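Local coordinates for lipoprotein (Colwellia psychrerythraea, PDB 3O0Y) that is of unknown function but, as a putative DUF885 lipoprotein of the peptidase MA clan, may be related to metallopeptidases, at residues A[596-599]-A[600-604]; A[106-109]-A[110-114]. One frame throughout, in Å; residues are numbered along the deposited sequence.

Contact 1 (A[596-599]-A[600-604]); sequences AVLS and RNVNH
Val-597 and Asn-601 stand one helical turn apart and side by side, linked first through the backbone: Asn-601 N donates to Val-597 O over 2.9 Å. The same i to i+4 bond joins Arg-600 N to Ala-596 O, Val-602 N to Leu-598 O at 3.0 Å and Asn-603 N to Ser-599 O. Packing follows this pitch. Val-597 CG1 sets a methyl beside the carboxamide of Asn-601, 4.0 Å from ND2, while Leu-598 CD1 comes within 4.3 Å of Val-602 CG2, Leu-598 packing on Val-587 and Val-602 on Val-586 of helix 580-588. Polar ends look elsewhere. With CG beside its own backbone N (chi1 -70°), Asn-601 lays its carboxamide back along the turn, and OD1 accepts from Asn-104 ND2 in helix 100-117; Arg-600 NH1 donates to Asn-104 OD1. An alanine in place of Asn-601 would probably leave Asn-104 ND2 without this buried acceptor and open a gap beside Val-597 CG1. Ser-599 OG bonds back to Met-595 O, the habit of a serine inside a helix. The whole is a regular alpha-helical turn of the C-terminal helix 595-608, amphipathic, its buried side set against neighbouring helices.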
# COMPACT_ATOMS: atom_id res chain seq x y z
N ALA A 596 9.73 4.09 -17.21
CA ALA A 596 10.04 4.46 -18.59
C ALA A 596 9.39 5.82 -18.93
O ALA A 596 10.01 6.64 -19.62
CB ALA A 596 9.55 3.40 -19.55
N VAL A 597 8.22 6.10 -18.37
CA VAL A 597 7.54 7.35 -18.65
C VAL A 597 8.19 8.47 -17.82
O VAL A 597 8.36 9.59 -18.32
CB VAL A 597 6.04 7.24 -18.34
CG1 VAL A 597 5.37 8.60 -18.44
CG2 VAL A 597 5.38 6.26 -19.30
N LEU A 598 8.49 8.21 -16.56
CA LEU A 598 9.23 9.19 -15.74
C LEU A 598 10.54 9.57 -16.49
O LEU A 598 10.86 10.75 -16.59
CB LEU A 598 9.54 8.60 -14.36
CG LEU A 598 10.33 9.55 -13.43
CD1 LEU A 598 9.61 10.90 -13.22
CD2 LEU A 598 10.58 8.84 -12.07
N SER A 599 11.24 8.59 -17.09
CA SER A 599 12.54 8.93 -17.76
C SER A 599 12.25 9.83 -18.98
O SER A 599 13.01 10.75 -19.26
CB SER A 599 13.37 7.72 -18.23
OG SER A 599 13.51 6.81 -17.12
N ARG A 600 11.21 9.48 -19.73
CA ARG A 600 10.81 10.29 -20.90
C ARG A 600 10.49 11.73 -20.51
O ARG A 600 10.89 12.67 -21.22
CB ARG A 600 9.60 9.68 -21.62
CG ARG A 600 9.09 10.62 -22.70
CD ARG A 600 7.84 10.05 -23.38
NE ARG A 600 8.17 8.72 -23.82
CZ ARG A 600 7.37 7.66 -23.74
NH1 ARG A 600 6.14 7.74 -23.23
NH2 ARG A 600 7.82 6.50 -24.19
N ASN A 601 9.79 11.90 -19.38
CA ASN A 601 9.45 13.27 -18.92
C ASN A 601 10.67 14.06 -18.45
O ASN A 601 10.82 15.27 -18.74
CB ASN A 601 8.36 13.24 -17.82
CG ASN A 601 7.01 12.84 -18.39
OD1 ASN A 601 6.79 12.98 -19.61
ND2 ASN A 601 6.06 12.42 -17.51
N VAL A 602 11.57 13.37 -17.75
CA VAL A 602 12.84 14.02 -17.33
C VAL A 602 13.60 14.44 -18.55
O VAL A 602 14.10 15.55 -18.64
CB VAL A 602 13.68 13.09 -16.40
CG1 VAL A 602 15.14 13.62 -16.20
CG2 VAL A 602 12.96 12.98 -15.02
N ASN A 603 13.68 13.55 -19.53
CA ASN A 603 14.40 13.86 -20.78
C ASN A 603 13.79 15.01 -21.59
O ASN A 603 14.53 15.89 -22.10
CB ASN A 603 14.52 12.63 -21.64
CG ASN A 603 15.57 11.67 -21.16
OD1 ASN A 603 16.52 12.03 -20.47
ND2 ASN A 603 15.44 10.42 -21.61
N HIS A 604 12.45 15.09 -21.58
CA HIS A 604 11.76 16.18 -22.25
C HIS A 604 12.12 17.49 -21.58
O HIS A 604 12.39 18.47 -22.29
CB HIS A 604 10.26 15.97 -22.24
CG HIS A 604 9.48 17.04 -22.96
ND1 HIS A 604 9.29 17.06 -24.33
CD2 HIS A 604 8.78 18.10 -22.48
CE1 HIS A 604 8.55 18.10 -24.66
NE2 HIS A 604 8.21 18.73 -23.56

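Contact 2 (A[106-109]-A[110-114]); sequences QQVM and AGLTR
Thr-113 reaches back one turn to Met-109, and its side chain folds over that residue's carbonyl. CB lies 3.5 Å from Met-109 O, and the methyl CG2 is equally near the same oxygen. The hydroxyl, placed between backbone N and carbonyl carbon by a chi1 of 50°, brings OG1 to 2.8 Å from Met-109 O and 3.1 Å from Ala-110 O, within bonding distance of both and with one proton for them. Ala-110 O is also bonded to Ser-87 OG of helix 73-92. Met-109 O also accepts the backbone bond from Thr-113 N. Outside the turn, Thr-113 packs on Ile-86 and Ser-87 of helix 73-92 and on Ala-38 of helix 27-44. A quarter turn away, Val-108 and Leu-112 lie side by side, CG1 of the valine 4.1 Å from CD1 of the leucine, covered by Tyr-466, and Met-109, bent at chi2 (-68°), brings SD to 4.3 Å from Leu-112 CD1. Backbone bonds from Ala-110 N to Gln-106 O and from Leu-112 N to Val-108 O (2.8 Å) keep the pitch. A buried threonine hydroxyl turned back to carbonyls of the preceding turn is a familiar feature of alpha-helices, here in helix 100-117 within a mostly helical fold.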
# COMPACT_ATOMS: atom_id res chain seq x y z
N GLN A 106 -1.70 7.31 -23.35
CA GLN A 106 -1.89 6.04 -24.02
C GLN A 106 -1.03 4.97 -23.43
O GLN A 106 -1.50 3.86 -23.18
CB GLN A 106 -1.60 6.17 -25.53
CG GLN A 106 -1.83 4.86 -26.26
CD GLN A 106 -1.63 5.05 -27.78
OE1 GLN A 106 -0.90 5.95 -28.20
NE2 GLN A 106 -2.38 4.32 -28.56
N GLN A 107 0.25 5.27 -23.27
CA GLN A 107 1.19 4.27 -22.74
C GLN A 107 0.87 3.91 -21.31
O GLN A 107 0.80 2.69 -20.96
CB GLN A 107 2.61 4.77 -22.85
CG GLN A 107 3.62 3.76 -22.32
CD GLN A 107 5.08 4.12 -22.70
OE1 GLN A 107 5.28 4.98 -23.56
NE2 GLN A 107 6.09 3.41 -22.12
N VAL A 108 0.61 4.90 -20.47
CA VAL A 108 0.26 4.64 -19.08
C VAL A 108 -1.06 3.89 -18.98
O VAL A 108 -1.20 2.92 -18.25
CB VAL A 108 0.22 5.89 -18.24
CG1 VAL A 108 -0.30 5.58 -16.82
CG2 VAL A 108 1.62 6.52 -18.27
N MET A 109 -2.09 4.33 -19.70
CA MET A 109 -3.34 3.66 -19.55
C MET A 109 -3.35 2.22 -20.12
O MET A 109 -4.06 1.38 -19.58
CB MET A 109 -4.49 4.47 -20.14
CG MET A 109 -4.80 5.70 -19.34
SD MET A 109 -5.50 5.46 -17.69
CE MET A 109 -7.01 4.51 -18.16
N ALA A 110 -2.62 1.96 -21.20
CA ALA A 110 -2.44 0.54 -21.70
C ALA A 110 -1.76 -0.27 -20.59
O ALA A 110 -2.14 -1.41 -20.30
CB ALA A 110 -1.63 0.48 -23.03
N GLY A 111 -0.77 0.33 -19.93
CA GLY A 111 -0.03 -0.38 -18.83
C GLY A 111 -0.91 -0.65 -17.63
O GLY A 111 -0.84 -1.70 -17.06
N LEU A 112 -1.70 0.35 -17.22
CA LEU A 112 -2.54 0.20 -16.05
C LEU A 112 -3.64 -0.80 -16.26
O LEU A 112 -3.94 -1.61 -15.40
CB LEU A 112 -3.13 1.52 -15.57
CG LEU A 112 -2.37 2.46 -14.75
CD1 LEU A 112 -3.17 3.76 -14.55
CD2 LEU A 112 -2.05 1.74 -13.43
N THR A 113 -4.26 -0.81 -17.46
CA THR A 113 -5.32 -1.76 -17.72
C THR A 113 -4.73 -3.19 -17.75
O THR A 113 -5.34 -4.18 -17.31
CB THR A 113 -6.13 -1.41 -18.95
OG1 THR A 113 -5.26 -1.15 -20.09
CG2 THR A 113 -7.04 -0.19 -18.68
N ARG A 114 -3.50 -3.32 -18.28
CA ARG A 114 -2.81 -4.63 -18.21
C ARG A 114 -2.43 -5.01 -16.75
O ARG A 114 -2.54 -6.16 -16.36
CB ARG A 114 -1.55 -4.64 -19.06
CG ARG A 114 -0.53 -5.75 -18.84
CD ARG A 114 -1.03 -7.19 -19.05
NE ARG A 114 0.05 -8.13 -18.72
CZ ARG A 114 0.43 -8.44 -17.49
NH1 ARG A 114 -0.23 -7.94 -16.41
NH2 ARG A 114 1.47 -9.23 -17.34

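Contact 2 comes first along the chain, on helix 100-117, and contact 1 lies almost five hundred residues later on the C-terminal helix 595-608. Their centres are nonetheless only about 16 Å apart, on the same side of the chain's centre, and the two meet directly. Arg-600 NH1 reaches Gln-107 OE1 at 2.9 Å, a probable hydrogen bond, and Val-597 CG2 packs on Val-108 CG2 at 3.9 Å. Polar and apolar links together join the C-terminal helix to an early one. The seam brings together parts far apart in sequence, both in the DUF885 region, in a predominantly helical protein.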